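Local coordinates for protein alpha-glucosidase ([Eubacterium] rectale, PDB 6PNR) that probably hydrolyses alpha-linked sulfoquinovosides as a family 31 glycoside hydrolase, its pocket holding a sulfonated aza-sugar inhibitor, at residues 504-518 with 537-551. Sequence-based numbering, arbitrary orientation.
Sequences KELFLRWAEMAMFTP and DEDTMERLARLVDVY
Lys504 reaches across to the start of helix 538-568 and sets its ammonium between two carboxylates, NZ lying 2.8 Å from both Asp537 OD2 and Asp539 OD2. With CG anti to the backbone N (chi1 169°) and the chain extended beyond it, the methylenes run past Thr540 in the opposite direction. Farther along, Leu508 CD1 packs on Arg543 CD at 3.6 Å, Leu544 CD2 meets the edge of the Phe507 ring, and Leu547 sets CD1 on Ala511 CB at 3.7 Å and CD2 against Met515 SD at 3.8 Å. Just past the type I turn from Ala514 to Thr517, Tyr551 OH donates to Pro518 O over 2.8 Å, from above the carbonyl plane, and the ring turns its edge to the carbonyl oxygens of Met515 and Thr517. Asp537 is the N-cap, OD2 also accepting from Thr540 N and OG1; Asp539 OD2 offers its anti lone pair to Lys504 and its syn side to Arg543 NE. The two helices, nearly parallel at 14°, belong to the TIM-barrel domain, and Ile491 backs Phe507 and Ala511. Charge thus closes an apolar seam at one end and a tyrosine-to-carbonyl bond at the other, and the cationic partners would tend to keep both carboxylates ionised.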
# COMPACT_ATOMS: atom_id res chain seq x y z
N LYS A 504 -24.58 -12.06 -20.34
CA LYS A 504 -25.88 -12.69 -20.12
C LYS A 504 -25.84 -13.64 -18.93
O LYS A 504 -26.73 -13.61 -18.06
CB LYS A 504 -26.31 -13.45 -21.38
CG LYS A 504 -27.53 -14.37 -21.18
CD LYS A 504 -27.87 -15.09 -22.51
CE LYS A 504 -28.97 -16.13 -22.32
NZ LYS A 504 -29.59 -16.54 -23.63
N GLU A 505 -24.81 -14.49 -18.86
CA GLU A 505 -24.76 -15.47 -17.79
C GLU A 505 -24.70 -14.79 -16.43
O GLU A 505 -25.35 -15.23 -15.47
CB GLU A 505 -23.54 -16.39 -17.98
CG GLU A 505 -23.43 -17.50 -16.92
CD GLU A 505 -22.04 -18.13 -16.86
OE1 GLU A 505 -21.10 -17.55 -17.45
OE2 GLU A 505 -21.89 -19.18 -16.20
N LEU A 506 -23.94 -13.70 -16.33
CA LEU A 506 -23.86 -12.95 -15.08
C LEU A 506 -25.22 -12.38 -14.68
O LEU A 506 -25.63 -12.47 -13.52
CB LEU A 506 -22.84 -11.82 -15.19
CG LEU A 506 -22.87 -11.01 -13.89
CD1 LEU A 506 -22.25 -11.82 -12.74
CD2 LEU A 506 -22.24 -9.69 -14.06
N PHE A 507 -25.92 -11.77 -15.64
CA PHE A 507 -27.23 -11.23 -15.31
C PHE A 507 -28.15 -12.32 -14.78
O PHE A 507 -28.86 -12.12 -13.79
CB PHE A 507 -27.87 -10.54 -16.52
CG PHE A 507 -29.27 -10.05 -16.26
CD1 PHE A 507 -30.36 -10.92 -16.39
CD2 PHE A 507 -29.50 -8.76 -15.84
CE1 PHE A 507 -31.65 -10.49 -16.10
CE2 PHE A 507 -30.80 -8.32 -15.56
CZ PHE A 507 -31.87 -9.19 -15.69
N LEU A 508 -28.14 -13.49 -15.44
CA LEU A 508 -29.06 -14.55 -15.05
C LEU A 508 -28.69 -15.17 -13.71
O LEU A 508 -29.58 -15.45 -12.89
CB LEU A 508 -29.12 -15.62 -16.15
CG LEU A 508 -29.84 -15.15 -17.42
CD1 LEU A 508 -29.63 -16.16 -18.53
CD2 LEU A 508 -31.32 -14.93 -17.13
N ARG A 509 -27.40 -15.40 -13.46
CA ARG A 509 -26.98 -15.88 -12.14
C ARG A 509 -27.33 -14.88 -11.05
O ARG A 509 -27.69 -15.27 -9.93
CB ARG A 509 -25.47 -16.15 -12.11
CG ARG A 509 -25.03 -17.44 -12.79
CD ARG A 509 -25.67 -18.68 -12.13
NE ARG A 509 -25.09 -19.89 -12.71
CZ ARG A 509 -25.60 -21.12 -12.59
NH1 ARG A 509 -26.72 -21.33 -11.90
NH2 ARG A 509 -24.97 -22.14 -13.17
N TRP A 510 -27.21 -13.57 -11.33
CA TRP A 510 -27.59 -12.57 -10.33
C TRP A 510 -29.09 -12.57 -10.09
O TRP A 510 -29.54 -12.45 -8.95
CB TRP A 510 -27.12 -11.18 -10.78
CG TRP A 510 -26.62 -10.26 -9.66
CD1 TRP A 510 -27.31 -9.84 -8.55
CD2 TRP A 510 -25.34 -9.61 -9.60
NE1 TRP A 510 -26.52 -8.99 -7.80
CE2 TRP A 510 -25.31 -8.83 -8.43
CE3 TRP A 510 -24.20 -9.64 -10.42
CZ2 TRP A 510 -24.19 -8.09 -8.05
CZ3 TRP A 510 -23.08 -8.90 -10.05
CH2 TRP A 510 -23.09 -8.13 -8.87
N ALA A 511 -29.89 -12.70 -11.15
CA ALA A 511 -31.34 -12.68 -10.98
C ALA A 511 -31.84 -13.89 -10.18
O ALA A 511 -32.79 -13.77 -9.40
CB ALA A 511 -32.02 -12.60 -12.34
N GLU A 512 -31.21 -15.05 -10.35
CA GLU A 512 -31.67 -16.25 -9.65
C GLU A 512 -31.29 -16.24 -8.17
O GLU A 512 -31.88 -17.00 -7.39
CB GLU A 512 -31.13 -17.52 -10.34
CG GLU A 512 -29.71 -17.92 -9.98
CD GLU A 512 -29.17 -19.06 -10.85
OE1 GLU A 512 -29.47 -19.09 -12.06
OE2 GLU A 512 -28.43 -19.92 -10.32
N MET A 513 -30.34 -15.39 -7.78
CA MET A 513 -30.13 -15.09 -6.36
C MET A 513 -31.14 -14.07 -5.86
O MET A 513 -31.74 -14.25 -4.79
CB MET A 513 -28.71 -14.57 -6.13
CG MET A 513 -28.53 -13.87 -4.78
SD MET A 513 -26.84 -13.38 -4.39
CE MET A 513 -26.65 -11.96 -5.47
N ALA A 514 -31.37 -13.02 -6.66
CA ALA A 514 -32.21 -11.91 -6.25
C ALA A 514 -33.65 -12.34 -5.98
O ALA A 514 -34.34 -11.71 -5.16
CB ALA A 514 -32.19 -10.82 -7.32
N MET A 515 -34.13 -13.41 -6.64
CA MET A 515 -35.49 -13.84 -6.36
C MET A 515 -35.64 -14.41 -4.95
O MET A 515 -36.77 -14.55 -4.49
CB MET A 515 -35.99 -14.85 -7.40
CG MET A 515 -35.23 -16.16 -7.44
SD MET A 515 -35.81 -17.18 -8.83
CE MET A 515 -34.91 -18.71 -8.56
N PHE A 516 -34.54 -14.72 -4.27
CA PHE A 516 -34.57 -15.08 -2.85
C PHE A 516 -34.10 -13.93 -1.98
O PHE A 516 -33.33 -14.13 -1.04
CB PHE A 516 -33.73 -16.33 -2.59
CG PHE A 516 -34.20 -17.55 -3.33
CD1 PHE A 516 -35.28 -18.29 -2.87
CD2 PHE A 516 -33.54 -17.97 -4.48
CE1 PHE A 516 -35.71 -19.42 -3.55
CE2 PHE A 516 -33.97 -19.09 -5.18
CZ PHE A 516 -35.06 -19.82 -4.71
N THR A 517 -34.53 -12.70 -2.30
CA THR A 517 -34.28 -11.51 -1.50
C THR A 517 -35.59 -10.72 -1.46
O THR A 517 -36.51 -11.05 -2.22
CB THR A 517 -33.13 -10.66 -2.07
OG1 THR A 517 -33.57 -10.01 -3.28
CG2 THR A 517 -31.88 -11.51 -2.36
N PRO A 518 -35.72 -9.68 -0.63
CA PRO A 518 -37.01 -8.96 -0.55
C PRO A 518 -37.42 -8.17 -1.79
O PRO A 518 -38.61 -7.85 -1.90
CB PRO A 518 -36.81 -8.01 0.65
CG PRO A 518 -35.72 -8.62 1.45
CD PRO A 518 -34.80 -9.25 0.44
N ASP A 537 -32.14 -9.80 -25.21
CA ASP A 537 -32.06 -11.21 -25.54
C ASP A 537 -33.38 -11.88 -25.23
O ASP A 537 -33.82 -11.86 -24.07
CB ASP A 537 -30.93 -11.87 -24.75
CG ASP A 537 -30.72 -13.33 -25.13
OD1 ASP A 537 -30.26 -13.58 -26.27
OD2 ASP A 537 -30.97 -14.22 -24.28
N GLU A 538 -34.02 -12.51 -26.23
CA GLU A 538 -35.34 -13.10 -26.00
C GLU A 538 -35.27 -14.25 -25.00
O GLU A 538 -36.13 -14.37 -24.13
CB GLU A 538 -35.97 -13.58 -27.31
CG GLU A 538 -36.33 -12.46 -28.28
CD GLU A 538 -37.32 -11.46 -27.69
OE1 GLU A 538 -38.26 -11.90 -26.98
OE2 GLU A 538 -37.18 -10.24 -27.93
N ASP A 539 -34.24 -15.10 -25.10
CA ASP A 539 -34.10 -16.22 -24.17
C ASP A 539 -33.97 -15.71 -22.73
O ASP A 539 -34.54 -16.31 -21.80
CB ASP A 539 -32.89 -17.08 -24.55
CG ASP A 539 -32.67 -18.25 -23.59
OD1 ASP A 539 -33.53 -19.16 -23.56
OD2 ASP A 539 -31.64 -18.27 -22.88
N THR A 540 -33.26 -14.60 -22.54
CA THR A 540 -33.12 -14.02 -21.21
C THR A 540 -34.46 -13.52 -20.69
O THR A 540 -34.78 -13.70 -19.50
CB THR A 540 -32.10 -12.88 -21.23
OG1 THR A 540 -30.83 -13.39 -21.69
CG2 THR A 540 -31.90 -12.31 -19.83
N MET A 541 -35.26 -12.88 -21.54
CA MET A 541 -36.56 -12.39 -21.08
C MET A 541 -37.49 -13.54 -20.72
O MET A 541 -38.26 -13.45 -19.75
CB MET A 541 -37.18 -11.47 -22.13
CG MET A 541 -36.48 -10.14 -22.19
SD MET A 541 -37.26 -8.93 -23.26
CE MET A 541 -36.60 -9.47 -24.83
N GLU A 542 -37.42 -14.64 -21.46
CA GLU A 542 -38.22 -15.81 -21.11
C GLU A 542 -37.76 -16.41 -19.79
O GLU A 542 -38.60 -16.79 -18.95
CB GLU A 542 -38.15 -16.85 -22.23
CG GLU A 542 -38.74 -16.36 -23.55
CD GLU A 542 -38.26 -17.18 -24.75
OE1 GLU A 542 -37.79 -18.33 -24.54
OE2 GLU A 542 -38.35 -16.68 -25.90
N ARG A 543 -36.45 -16.49 -19.58
CA ARG A 543 -35.91 -16.98 -18.31
C ARG A 543 -36.27 -16.06 -17.16
O ARG A 543 -36.63 -16.52 -16.07
CB ARG A 543 -34.39 -17.13 -18.41
CG ARG A 543 -33.92 -18.33 -19.22
CD ARG A 543 -32.41 -18.23 -19.44
NE ARG A 543 -31.86 -19.39 -20.12
CZ ARG A 543 -31.50 -20.50 -19.50
NH1 ARG A 543 -31.64 -20.59 -18.18
NH2 ARG A 543 -31.00 -21.52 -20.18
N LEU A 544 -36.13 -14.75 -17.36
CA LEU A 544 -36.42 -13.80 -16.29
C LEU A 544 -37.89 -13.86 -15.89
O LEU A 544 -38.23 -13.74 -14.70
CB LEU A 544 -36.03 -12.39 -16.75
CG LEU A 544 -36.18 -11.25 -15.74
CD1 LEU A 544 -35.37 -11.56 -14.50
CD2 LEU A 544 -35.70 -9.96 -16.39
N ALA A 545 -38.79 -14.06 -16.86
CA ALA A 545 -40.20 -14.25 -16.54
C ALA A 545 -40.40 -15.36 -15.52
O ALA A 545 -41.16 -15.21 -14.56
CB ALA A 545 -40.99 -14.56 -17.82
N ARG A 546 -39.71 -16.49 -15.71
CA ARG A 546 -39.78 -17.58 -14.74
C ARG A 546 -39.22 -17.16 -13.38
O ARG A 546 -39.86 -17.39 -12.34
CB ARG A 546 -39.03 -18.79 -15.28
CG ARG A 546 -38.68 -19.84 -14.23
CD ARG A 546 -38.04 -21.05 -14.89
NE ARG A 546 -37.62 -22.06 -13.94
CZ ARG A 546 -36.52 -22.00 -13.20
NH1 ARG A 546 -35.70 -20.95 -13.29
NH2 ARG A 546 -36.23 -23.00 -12.38
N LEU A 547 -38.04 -16.53 -13.36
CA LEU A 547 -37.43 -16.15 -12.09
C LEU A 547 -38.31 -15.16 -11.33
O LEU A 547 -38.48 -15.28 -10.11
CB LEU A 547 -36.03 -15.55 -12.33
CG LEU A 547 -35.02 -16.42 -13.09
CD1 LEU A 547 -33.71 -15.69 -13.35
CD2 LEU A 547 -34.76 -17.76 -12.40
N VAL A 548 -38.88 -14.19 -12.03
CA VAL A 548 -39.72 -13.21 -11.36
C VAL A 548 -41.01 -13.87 -10.88
O VAL A 548 -41.52 -13.56 -9.80
CB VAL A 548 -39.98 -12.02 -12.31
CG1 VAL A 548 -41.08 -11.13 -11.78
CG2 VAL A 548 -38.67 -11.23 -12.52
N ASP A 549 -41.56 -14.79 -11.68
CA ASP A 549 -42.74 -15.53 -11.23
C ASP A 549 -42.45 -16.29 -9.94
O ASP A 549 -43.24 -16.25 -9.00
CB ASP A 549 -43.23 -16.47 -12.33
CG ASP A 549 -44.62 -17.06 -12.04
OD1 ASP A 549 -45.37 -16.48 -11.23
OD2 ASP A 549 -44.95 -18.12 -12.63
N VAL A 550 -41.29 -16.95 -9.87
CA VAL A 550 -40.89 -17.62 -8.63
C VAL A 550 -40.89 -16.63 -7.47
O VAL A 550 -41.39 -16.93 -6.37
CB VAL A 550 -39.52 -18.30 -8.79
CG1 VAL A 550 -38.99 -18.76 -7.44
CG2 VAL A 550 -39.64 -19.49 -9.73
N TYR A 551 -40.33 -15.43 -7.68
CA TYR A 551 -40.34 -14.41 -6.64
C TYR A 551 -41.76 -14.11 -6.17
O TYR A 551 -42.02 -14.05 -4.96
CB TYR A 551 -39.64 -13.14 -7.14
CG TYR A 551 -39.81 -11.91 -6.28
CD1 TYR A 551 -39.05 -11.72 -5.13
CD2 TYR A 551 -40.72 -10.92 -6.64
CE1 TYR A 551 -39.19 -10.57 -4.36
CE2 TYR A 551 -40.87 -9.78 -5.87
CZ TYR A 551 -40.11 -9.61 -4.74
OH TYR A 551 -40.28 -8.47 -4.00